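Local structure of kunitz-type serine protease inhibitor homolog calcicludine (Dendroaspis angusticeps, 5YV7) at residues S22-W27 with N43-Q48. The protein probably blocks L-type calcium channels, as a snake-venom toxin built on the fold of Kunitz-type serine protease inhibitors. Residues are numbered along the deposited sequence; the frame is centred on the assembly and turned at random.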
loop_
_atom_site.group_PDB
_atom_site.type_symbol
_atom_site.label_atom_id
_atom_site.label_comp_id
_atom_site.label_asym_id
_atom_site.label_seq_id
_atom_site.Cartn_x
_atom_site.Cartn_y
_atom_site.Cartn_z
ATOM N N SER A 22 -8.160 0.360 0.137
ATOM C CA SER A 22 -6.850 0.108 0.699
ATOM C C SER A 22 -5.964 1.320 0.439
ATOM O O SER A 22 -6.349 2.272 -0.245
ATOM C CB SER A 22 -6.245 -1.176 0.110
ATOM O OG SER A 22 -7.009 -2.321 0.459
ATOM N N PHE A 23 -4.767 1.278 0.989
ATOM C CA PHE A 23 -3.767 2.296 0.733
ATOM C C PHE A 23 -2.459 1.614 0.372
ATOM O O PHE A 23 -2.182 0.492 0.816
ATOM C CB PHE A 23 -3.597 3.214 1.939
ATOM C CG PHE A 23 -4.795 4.072 2.199
ATOM C CD1 PHE A 23 -5.850 3.601 2.977
ATOM C CD2 PHE A 23 -4.893 5.330 1.630
ATOM C CE1 PHE A 23 -6.978 4.374 3.196
ATOM C CE2 PHE A 23 -6.019 6.117 1.849
ATOM C CZ PHE A 23 -7.064 5.637 2.636
ATOM N N TYR A 24 -1.689 2.274 -0.489
ATOM C CA TYR A 24 -0.337 1.837 -0.793
ATOM C C TYR A 24 0.571 3.052 -0.785
ATOM O O TYR A 24 0.119 4.199 -0.857
ATOM C CB TYR A 24 -0.235 1.111 -2.143
ATOM C CG TYR A 24 -0.098 2.018 -3.355
ATOM C CD1 TYR A 24 -1.188 2.729 -3.848
ATOM C CD2 TYR A 24 1.113 2.142 -4.019
ATOM C CE1 TYR A 24 -1.070 3.539 -4.966
ATOM C CE2 TYR A 24 1.239 2.950 -5.136
ATOM C CZ TYR A 24 0.144 3.647 -5.607
ATOM O OH TYR A 24 0.266 4.456 -6.718
ATOM N N PHE A 25 1.861 2.783 -0.686
ATOM C CA PHE A 25 2.877 3.820 -0.671
ATOM C C PHE A 25 3.443 3.933 -2.078
ATOM O O PHE A 25 4.055 2.987 -2.582
ATOM C CB PHE A 25 3.971 3.485 0.340
ATOM C CG PHE A 25 4.881 4.621 0.632
ATOM C CD1 PHE A 25 4.383 5.791 1.204
ATOM C CD2 PHE A 25 6.235 4.533 0.342
ATOM C CE1 PHE A 25 5.222 6.864 1.488
ATOM C CE2 PHE A 25 7.098 5.607 0.616
ATOM C CZ PHE A 25 6.587 6.778 1.193
ATOM N N LYS A 26 3.202 5.066 -2.726
ATOM C CA LYS A 26 3.889 5.390 -3.973
ATOM C C LYS A 26 5.210 6.023 -3.569
ATOM O O LYS A 26 5.282 7.223 -3.295
ATOM C CB LYS A 26 3.049 6.324 -4.830
ATOM C CG LYS A 26 3.628 6.580 -6.210
ATOM C CD LYS A 26 2.600 7.240 -7.104
ATOM C CE LYS A 26 3.128 7.488 -8.506
ATOM N NZ LYS A 26 2.252 8.480 -9.214
ATOM N N TRP A 27 6.269 5.203 -3.506
ATOM C CA TRP A 27 7.506 5.649 -2.867
ATOM C C TRP A 27 8.230 6.730 -3.658
ATOM O O TRP A 27 9.008 7.491 -3.071
ATOM C CB TRP A 27 8.449 4.464 -2.626
ATOM C CG TRP A 27 9.242 4.048 -3.836
ATOM C CD1 TRP A 27 8.844 3.183 -4.826
ATOM C CD2 TRP A 27 10.558 4.475 -4.189
ATOM N NE1 TRP A 27 9.831 3.049 -5.765
ATOM C CE2 TRP A 27 10.896 3.831 -5.402
ATOM C CE3 TRP A 27 11.490 5.335 -3.597
ATOM C CZ2 TRP A 27 12.127 4.022 -6.032
ATOM C CZ3 TRP A 27 12.708 5.523 -4.224
ATOM C CH2 TRP A 27 13.016 4.869 -5.431
ATOM N N ASN A 43 0.425 -7.814 -2.652
ATOM C CA ASN A 43 1.753 -7.912 -2.068
ATOM C C ASN A 43 1.737 -7.126 -0.762
ATOM O O ASN A 43 0.677 -6.768 -0.242
ATOM C CB ASN A 43 2.833 -7.461 -3.066
ATOM C CG ASN A 43 2.720 -5.986 -3.445
ATOM O OD1 ASN A 43 2.113 -5.187 -2.727
ATOM N ND2 ASN A 43 3.308 -5.623 -4.582
ATOM N N ALA A 44 2.923 -6.849 -0.229
ATOM C CA ALA A 44 3.009 -6.268 1.101
ATOM C C ALA A 44 2.779 -4.759 1.118
ATOM O O ALA A 44 2.639 -4.185 2.203
ATOM C CB ALA A 44 4.361 -6.605 1.719
ATOM N N ASN A 45 2.719 -4.107 -0.042
ATOM C CA ASN A 45 2.453 -2.671 -0.090
ATOM C C ASN A 45 0.943 -2.431 -0.097
ATOM O O ASN A 45 0.349 -1.993 -1.078
ATOM C CB ASN A 45 3.131 -2.037 -1.300
ATOM C CG ASN A 45 3.207 -0.523 -1.186
ATOM O OD1 ASN A 45 2.721 0.055 -0.211
ATOM N ND2 ASN A 45 3.809 0.126 -2.176
ATOM N N ARG A 46 0.321 -2.733 1.040
ATOM C CA ARG A 46 -1.123 -2.574 1.183
ATOM C C ARG A 46 -1.445 -2.323 2.647
ATOM O O ARG A 46 -0.948 -3.028 3.525
ATOM C CB ARG A 46 -1.898 -3.805 0.676
ATOM C CG ARG A 46 -3.416 -3.686 0.907
ATOM C CD ARG A 46 -4.208 -4.908 0.423
ATOM N NE ARG A 46 -3.951 -6.143 1.185
ATOM C CZ ARG A 46 -3.149 -7.139 0.778
ATOM N NH1 ARG A 46 -2.503 -7.064 -0.393
ATOM N NH2 ARG A 46 -2.985 -8.222 1.544
ATOM N N PHE A 47 -2.272 -1.323 2.909
ATOM C CA PHE A 47 -2.603 -0.963 4.276
ATOM C C PHE A 47 -4.091 -0.672 4.374
ATOM O O PHE A 47 -4.712 -0.186 3.423
ATOM C CB PHE A 47 -1.756 0.228 4.732
ATOM C CG PHE A 47 -0.311 0.059 4.422
ATOM C CD1 PHE A 47 0.513 -0.651 5.286
ATOM C CD2 PHE A 47 0.219 0.547 3.239
ATOM C CE1 PHE A 47 1.842 -0.850 4.992
ATOM C CE2 PHE A 47 1.544 0.355 2.937
ATOM C CZ PHE A 47 2.364 -0.346 3.818
ATOM N N GLN A 48 -4.667 -1.008 5.528
ATOM C CA GLN A 48 -6.093 -0.794 5.710
ATOM C C GLN A 48 -6.420 0.672 5.967
ATOM O O GLN A 48 -7.505 1.134 5.610
ATOM C CB GLN A 48 -6.608 -1.676 6.849
ATOM C CG GLN A 48 -8.104 -1.535 7.122
ATOM C CD GLN A 48 -8.960 -1.928 5.927
ATOM O OE1 GLN A 48 -8.628 -2.859 5.191
ATOM N NE2 GLN A 48 -10.066 -1.220 5.728
#
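The single antiparallel bridge of F23 with F47 pairs strand 20-26 with the chain that leads from strand 31-37 to helix 50-58. It is a hydrogen-bonded pair: F23 N gives to F47 O at 2.8 Å, and F47 N returns a bond of 2.8 Å to F23 O. R46 CA lies 3.3 Å from F23 O in a CA-H...O contact. Beyond the bridge, the N45 carboxamide pairs with the N-H and C=O of F25, as a backbone partner would. With CG anti to its backbone N (chi1 -164°), it reaches the backbone of F25: OD1 accepts from F25 N at 2.9 Å, nearly straight at 171°, and ND2 gives to F25 O at 2.9 Å. ND2 also donates to E9 O, which ties the N-terminal part of this Kunitz/BPTI fold to the same asparagine. The same ND2 lies at the edge of the Y24 ring, near its plane. N43 OD1 accepts from N45 N in an Asx turn. F47 CD2 sits 3.4 Å from F23 O, while the F47 ring packs on C53 and C57 of helix 50-58, each in a disulfide. Next to the bridge, S22 OG meets the aliphatic part of R46, 3.8 Å from CD, and itself bonds to F20 O; R46 makes a cation-pi contact with F37.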